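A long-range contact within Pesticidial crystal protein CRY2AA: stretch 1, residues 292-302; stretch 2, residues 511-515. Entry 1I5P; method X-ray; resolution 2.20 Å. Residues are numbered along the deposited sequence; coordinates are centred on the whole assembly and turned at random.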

# COMPACT_ATOMS: atom_id res chain seq x y z
N ASN A 292 -16.97 -8.46 -7.61
CA ASN A 292 -15.91 -8.94 -8.49
C ASN A 292 -14.52 -8.62 -7.96
O ASN A 292 -13.53 -9.20 -8.40
CB ASN A 292 -16.02 -8.29 -9.87
CG ASN A 292 -17.38 -8.45 -10.49
OD1 ASN A 292 -17.82 -7.59 -11.25
ND2 ASN A 292 -18.05 -9.56 -10.20
N TRP A 293 -14.45 -7.68 -7.03
CA TRP A 293 -13.16 -7.23 -6.50
C TRP A 293 -12.31 -8.33 -5.88
O TRP A 293 -11.12 -8.44 -6.18
CB TRP A 293 -13.37 -6.09 -5.49
CG TRP A 293 -12.09 -5.49 -4.98
CD1 TRP A 293 -11.75 -5.25 -3.68
CD2 TRP A 293 -10.95 -5.10 -5.76
NE1 TRP A 293 -10.47 -4.75 -3.60
CE2 TRP A 293 -9.96 -4.65 -4.86
CE3 TRP A 293 -10.66 -5.09 -7.13
CZ2 TRP A 293 -8.70 -4.19 -5.28
CZ3 TRP A 293 -9.41 -4.64 -7.56
CH2 TRP A 293 -8.44 -4.20 -6.63
N PRO A 294 -12.89 -9.17 -5.00
CA PRO A 294 -12.12 -10.25 -4.37
C PRO A 294 -11.35 -11.06 -5.39
O PRO A 294 -10.17 -11.36 -5.20
CB PRO A 294 -13.19 -11.05 -3.64
CG PRO A 294 -14.13 -9.97 -3.20
CD PRO A 294 -14.27 -9.17 -4.49
N PHE A 295 -12.02 -11.41 -6.49
CA PHE A 295 -11.35 -12.18 -7.53
C PHE A 295 -10.19 -11.40 -8.12
O PHE A 295 -9.09 -11.93 -8.26
CB PHE A 295 -12.30 -12.54 -8.68
CG PHE A 295 -11.58 -12.96 -9.93
CD1 PHE A 295 -11.08 -14.26 -10.07
CD2 PHE A 295 -11.32 -12.04 -10.94
CE1 PHE A 295 -10.33 -14.62 -11.18
CE2 PHE A 295 -10.56 -12.40 -12.06
CZ PHE A 295 -10.07 -13.69 -12.18
N LEU A 296 -10.46 -10.15 -8.49
CA LEU A 296 -9.45 -9.30 -9.10
C LEU A 296 -8.17 -9.13 -8.28
O LEU A 296 -7.07 -9.33 -8.79
CB LEU A 296 -10.05 -7.93 -9.45
CG LEU A 296 -11.11 -7.98 -10.55
CD1 LEU A 296 -11.79 -6.61 -10.70
CD2 LEU A 296 -10.45 -8.41 -11.86
N TYR A 297 -8.29 -8.76 -7.01
CA TYR A 297 -7.09 -8.58 -6.23
C TYR A 297 -6.42 -9.91 -5.85
O TYR A 297 -5.23 -9.95 -5.55
CB TYR A 297 -7.36 -7.71 -4.99
CG TYR A 297 -8.12 -8.34 -3.85
CD1 TYR A 297 -7.55 -9.36 -3.08
CD2 TYR A 297 -9.37 -7.86 -3.48
CE1 TYR A 297 -8.20 -9.88 -1.97
CE2 TYR A 297 -10.04 -8.38 -2.36
CZ TYR A 297 -9.44 -9.38 -1.61
OH TYR A 297 -10.07 -9.87 -0.48
N SER A 298 -7.18 -11.01 -5.89
CA SER A 298 -6.59 -12.31 -5.57
C SER A 298 -5.73 -12.71 -6.76
O SER A 298 -4.74 -13.44 -6.61
CB SER A 298 -7.67 -13.38 -5.32
OG SER A 298 -8.29 -13.81 -6.52
N LEU A 299 -6.10 -12.21 -7.93
CA LEU A 299 -5.38 -12.49 -9.17
C LEU A 299 -4.16 -11.59 -9.31
O LEU A 299 -3.09 -12.05 -9.71
CB LEU A 299 -6.30 -12.26 -10.37
CG LEU A 299 -5.64 -12.29 -11.76
CD1 LEU A 299 -5.20 -13.70 -12.09
CD2 LEU A 299 -6.64 -11.79 -12.80
N PHE A 300 -4.34 -10.31 -9.00
CA PHE A 300 -3.27 -9.32 -9.10
C PHE A 300 -2.12 -9.56 -8.13
O PHE A 300 -1.02 -9.05 -8.34
CB PHE A 300 -3.85 -7.91 -8.90
CG PHE A 300 -4.88 -7.52 -9.93
CD1 PHE A 300 -5.73 -6.45 -9.70
CD2 PHE A 300 -5.00 -8.22 -11.14
CE1 PHE A 300 -6.69 -6.07 -10.64
CE2 PHE A 300 -5.96 -7.85 -12.08
CZ PHE A 300 -6.80 -6.77 -11.83
N GLN A 301 -2.36 -10.35 -7.08
CA GLN A 301 -1.30 -10.62 -6.11
C GLN A 301 -0.71 -12.02 -6.22
O GLN A 301 -0.04 -12.49 -5.30
CB GLN A 301 -1.81 -10.37 -4.69
CG GLN A 301 -2.07 -8.89 -4.42
CD GLN A 301 -2.54 -8.65 -3.01
OE1 GLN A 301 -1.73 -8.55 -2.09
NE2 GLN A 301 -3.86 -8.56 -2.84
N VAL A 302 -0.98 -12.70 -7.33
CA VAL A 302 -0.44 -14.04 -7.52
C VAL A 302 1.08 -13.94 -7.61
O VAL A 302 1.61 -13.14 -8.38
CB VAL A 302 -1.00 -14.68 -8.82
CG1 VAL A 302 -0.10 -15.85 -9.26
CG2 VAL A 302 -2.41 -15.18 -8.57
N PHE A 511 -5.85 -17.90 1.56
CA PHE A 511 -6.19 -16.78 0.69
C PHE A 511 -5.68 -15.43 1.17
O PHE A 511 -5.50 -15.20 2.36
CB PHE A 511 -7.71 -16.69 0.52
CG PHE A 511 -8.35 -17.96 0.05
CD1 PHE A 511 -8.54 -19.03 0.93
CD2 PHE A 511 -8.72 -18.12 -1.28
CE1 PHE A 511 -9.11 -20.22 0.49
CE2 PHE A 511 -9.28 -19.31 -1.73
CZ PHE A 511 -9.47 -20.37 -0.84
N ILE A 512 -5.47 -14.53 0.22
CA ILE A 512 -5.05 -13.18 0.54
C ILE A 512 -6.36 -12.44 0.78
O ILE A 512 -7.28 -12.53 -0.02
CB ILE A 512 -4.28 -12.54 -0.63
CG1 ILE A 512 -2.99 -13.33 -0.86
CG2 ILE A 512 -3.97 -11.08 -0.33
CD1 ILE A 512 -2.15 -12.83 -2.02
N SER A 513 -6.46 -11.75 1.91
CA SER A 513 -7.67 -11.03 2.28
C SER A 513 -7.43 -9.52 2.42
O SER A 513 -6.64 -9.07 3.24
CB SER A 513 -8.23 -11.59 3.59
OG SER A 513 -9.40 -10.91 4.00
N GLU A 514 -8.14 -8.76 1.60
CA GLU A 514 -8.05 -7.30 1.57
C GLU A 514 -8.15 -6.64 2.96
O GLU A 514 -8.97 -7.04 3.79
CB GLU A 514 -9.14 -6.76 0.64
CG GLU A 514 -9.44 -5.29 0.78
CD GLU A 514 -10.35 -4.76 -0.32
OE1 GLU A 514 -11.50 -5.22 -0.42
OE2 GLU A 514 -9.90 -3.88 -1.09
N LYS A 515 -7.30 -5.64 3.19
CA LYS A 515 -7.30 -4.88 4.44
C LYS A 515 -7.14 -3.39 4.12
O LYS A 515 -6.53 -3.03 3.12
CB LYS A 515 -6.16 -5.34 5.36
CG LYS A 515 -6.35 -6.74 5.90
CD LYS A 515 -7.62 -6.83 6.73
CE LYS A 515 -7.96 -8.27 7.07
NZ LYS A 515 -8.24 -9.07 5.85
O HOH W 1 -10.19 -12.97 0.40

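Two segments more than two hundred residues apart meet here through a simple plan: one side of a helix laid against the end of a strand. Stretch 1 is helical through Trp293 to Tyr297 and beyond, with Gln301 in the loop that follows; stretch 2 is a strand as far as Ser513, after which Glu514 and Lys515 continue as loop. The contact is small, 315 Å² summed over both sides, and its rules are correspondingly easy to read.

The backbone sets the spacing. Along the helix, i to i+4 hydrogen bonds such as Tyr297 N to Trp293 O (3.0 Å) and Phe300 N to Leu296 O (2.9 Å) hold the turns in register, so Trp293 and Tyr297, one turn apart, both direct their CA-to-CB bonds toward stretch 2; Gln301, just past the helix and joined to it by a weak bond from Gln301 N to Tyr297 O at 3.3 Å, keeps the same side. Stretch 2 alternates across the strand end: the CA-to-CB bonds of Ile512 in the strand and of Glu514 just past it point toward stretch 1, and that of Ser513, between them, points away. A period of four on one side thus meets a period of two on the other, and Trp293 pairs with Glu514, Tyr297 with the backbone from Ile512 to Glu514, and Gln301 with Ile512.

Two direct hydrogen bonds cross the contact, and both end on Glu514. Its side chain, t at chi1 and chi2, extends to the buried indole, where Trp293 NE1 donates to Glu514 OE2 at 2.7 Å. The carboxylate oxygen lies at the ring edge, near the plane of the indole, which is where the N-H group points; a buried indole nitrogen is thereby given a charged acceptor. The second bond uses the backbone of the same residue: Glu514 N donates to Tyr297 OH at 3.0 Å, almost linearly at 172°. Here the phenol oxygen serves as acceptor for an amide just past the end of the strand.

A water extends this polar patch. It donates to Ile512 O at 3.0 Å and also hydrogen-bonds to Tyr297 OH at 3.2 Å, so the tyrosine hydroxyl is linked to stretch 2 both directly and through solvent.

The remaining contacts are van der Waals packing. Tyr297, p at chi1, brings its ring edge to the strand backbone, with Tyr297 CE1 3.4 Å from Ile512 O, near the ring plane. Its hydroxyl also packs against aliphatic carbon, with Tyr297 OH 3.4 Å from Glu514 CB and 3.8 Å from Ser513 CA. Ile512 has the largest area covered by the other stretch, 91 Å², and its CG2 methyl lies 3.6 Å from Gln301 NE2. That amide nitrogen has polar partners of its own: a weak hydrogen bond from Gln301 NE2 to Tyr297 O, at 3.3 Å, folds the side chain back on the helix, and another partner lies elsewhere in the structure.

For a designer, the lesson is economy: a stripe spaced by four residues along a helix and its end, an alternation carried across the end of a strand, and one glutamate that engages two aromatic residues, Trp293 through its carboxylate and Tyr297 through its amide.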